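Local coordinates for cytoplasmic protein (Cryptococcus neoformans var. grubii serotype A, PDB 7LPO), which probably hydrolyses steryl beta-glucosides, as a fungal sterylglucosidase of glycosyl hydrolase family 5, at residues 171-176 / 334-339. Residues are numbered along the deposited sequence; the frame is centred on the assembly and turned at random.
Sequences LTATAA and KGVKLW
Leu338 sets its CD1 against Leu171 and Ala176. Leu171 meets it with CD2, 3.6 Å from Leu338 CD1, and the two leucine side chains cross obliquely. Ala176 CB lies 3.7 Å from Leu338 CD1 and also touches Leu338 CD2. CG of Leu338 is anti to its backbone N (chi1 173°), and the methyls beyond it reach Leu171 and Ala176. Leu338 CD2 also lies over one face of the Trp339 ring, offset toward the rim. Thr174 crosses Leu338 at about a right angle. The Thr174 methyl CG2 rests on the opposing backbone, 3.5 Å from Val336 O and 3.7 Å from Leu338 N. Thr174 OG1 hydrogen-bonds to His170 O and takes a weak bond from Ala176 N, 3.3 Å from Thr174 OG1. The hydroxyl is thus tied to its own loop, yet it still lies against the Leu338 side chain. Farther along, Ala173 CB meets Val336 CG1 at 3.9 Å. A hydrogen bond between His170 ND1 and Lys337 O also joins the two loops, and Leu206 of helix 206-221 adds to the apolar cluster around Leu338 and Ala176. Thr172 to Ala175 form a type I beta turn, and Ala176 N bonds back to Leu171 O at 2.9 Å. The contact is a turn and its flanking residues packed through methyl groups on an irregular segment, joining the long loop after helix 159-163 to the short loop between strand 322-331 and helix 342-348 at the periphery of this family 5 glycosidase.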
loop_
_atom_site.group_PDB
_atom_site.type_symbol
_atom_site.label_atom_id
_atom_site.label_comp_id
_atom_site.label_asym_id
_atom_site.label_seq_id
_atom_site.Cartn_x
_atom_site.Cartn_y
_atom_site.Cartn_z
ATOM N N LEU A 171 1.217 -19.858 17.320
ATOM C CA LEU A 171 1.208 -18.403 17.250
ATOM C C LEU A 171 0.152 -17.811 18.169
ATOM O O LEU A 171 0.413 -16.840 18.885
ATOM C CB LEU A 171 0.957 -17.960 15.807
ATOM C CG LEU A 171 2.069 -18.268 14.801
ATOM C CD1 LEU A 171 1.585 -18.182 13.356
ATOM C CD2 LEU A 171 3.226 -17.288 15.054
ATOM N N THR A 172 -1.044 -18.397 18.176
ATOM C CA THR A 172 -2.150 -17.851 18.954
ATOM C C THR A 172 -1.946 -18.075 20.448
ATOM O O THR A 172 -2.158 -17.162 21.253
ATOM C CB THR A 172 -3.462 -18.484 18.488
ATOM O OG1 THR A 172 -3.709 -18.119 17.123
ATOM C CG2 THR A 172 -4.626 -18.039 19.366
ATOM N N ALA A 173 -1.552 -19.291 20.840
ATOM C CA ALA A 173 -1.388 -19.593 22.261
ATOM C C ALA A 173 -0.377 -18.657 22.911
ATOM O O ALA A 173 -0.581 -18.200 24.042
ATOM C CB ALA A 173 -0.961 -21.050 22.438
ATOM N N THR A 174 0.715 -18.351 22.210
ATOM C CA THR A 174 1.768 -17.493 22.740
ATOM C C THR A 174 1.523 -16.008 22.482
ATOM O O THR A 174 2.320 -15.177 22.919
ATOM C CB THR A 174 3.125 -17.879 22.134
ATOM O OG1 THR A 174 3.100 -17.642 20.719
ATOM C CG2 THR A 174 3.474 -19.348 22.414
ATOM N N ALA A 175 0.455 -15.649 21.783
ATOM C CA ALA A 175 0.224 -14.265 21.396
ATOM C C ALA A 175 1.350 -13.739 20.509
ATOM O O ALA A 175 1.615 -12.537 20.464
ATOM C CB ALA A 175 0.053 -13.376 22.631
ATOM N N ALA A 176 2.033 -14.638 19.800
ATOM C CA ALA A 176 3.089 -14.223 18.887
ATOM C C ALA A 176 2.520 -13.571 17.637
ATOM O O ALA A 176 3.224 -12.811 16.974
ATOM C CB ALA A 176 3.952 -15.429 18.515
ATOM N N LYS A 334 0.372 -21.618 28.750
ATOM C CA LYS A 334 0.342 -22.904 29.447
ATOM C C LYS A 334 1.422 -23.844 28.925
ATOM O O LYS A 334 1.170 -25.011 28.614
ATOM C CB LYS A 334 -1.041 -23.545 29.345
ATOM C CG LYS A 334 -2.120 -22.762 30.075
ATOM C CD LYS A 334 -3.431 -22.781 29.310
ATOM C CE LYS A 334 -4.590 -23.135 30.238
ATOM N NZ LYS A 334 -5.088 -21.941 31.006
ATOM N N GLY A 335 2.648 -23.332 28.857
ATOM C CA GLY A 335 3.786 -24.124 28.463
ATOM C C GLY A 335 3.976 -24.286 26.977
ATOM O O GLY A 335 5.039 -24.757 26.562
ATOM N N VAL A 336 2.989 -23.919 26.157
ATOM C CA VAL A 336 3.149 -24.006 24.713
ATOM C C VAL A 336 4.184 -22.985 24.269
ATOM O O VAL A 336 4.184 -21.833 24.720
ATOM C CB VAL A 336 1.802 -23.790 24.005
ATOM C CG1 VAL A 336 2.007 -23.606 22.525
ATOM C CG2 VAL A 336 0.861 -24.970 24.285
ATOM N N LYS A 337 5.086 -23.409 23.390
ATOM C CA LYS A 337 6.189 -22.580 22.929
ATOM C C LYS A 337 6.025 -22.253 21.454
ATOM O O LYS A 337 5.519 -23.063 20.674
ATOM C CB LYS A 337 7.529 -23.284 23.153
ATOM C CG LYS A 337 7.842 -23.510 24.620
ATOM C CD LYS A 337 9.123 -24.290 24.814
ATOM C CE LYS A 337 9.349 -24.571 26.296
ATOM N NZ LYS A 337 10.448 -25.555 26.534
ATOM N N LEU A 338 6.460 -21.046 21.084
ATOM C CA LEU A 338 6.370 -20.626 19.690
ATOM C C LEU A 338 7.303 -21.434 18.799
ATOM O O LEU A 338 7.043 -21.594 17.602
ATOM C CB LEU A 338 6.707 -19.138 19.573
ATOM C CG LEU A 338 6.828 -18.593 18.151
ATOM C CD1 LEU A 338 5.457 -18.622 17.478
ATOM C CD2 LEU A 338 7.405 -17.183 18.124
ATOM N N TRP A 339 8.378 -21.954 19.359
ATOM C CA TRP A 339 9.494 -22.453 18.575
ATOM C C TRP A 339 9.306 -23.915 18.206
ATOM O O TRP A 339 8.977 -24.743 19.059
ATOM C CB TRP A 339 10.787 -22.254 19.360
ATOM C CG TRP A 339 10.867 -20.867 19.887
ATOM C CD1 TRP A 339 10.649 -20.464 21.163
ATOM C CD2 TRP A 339 11.161 -19.686 19.131
ATOM N NE1 TRP A 339 10.808 -19.101 21.261
ATOM C CE2 TRP A 339 11.111 -18.599 20.021
ATOM C CE3 TRP A 339 11.456 -19.445 17.786
ATOM C CZ2 TRP A 339 11.348 -17.289 19.614
ATOM C CZ3 TRP A 339 11.691 -18.138 17.377
ATOM C CH2 TRP A 339 11.631 -17.079 18.289
#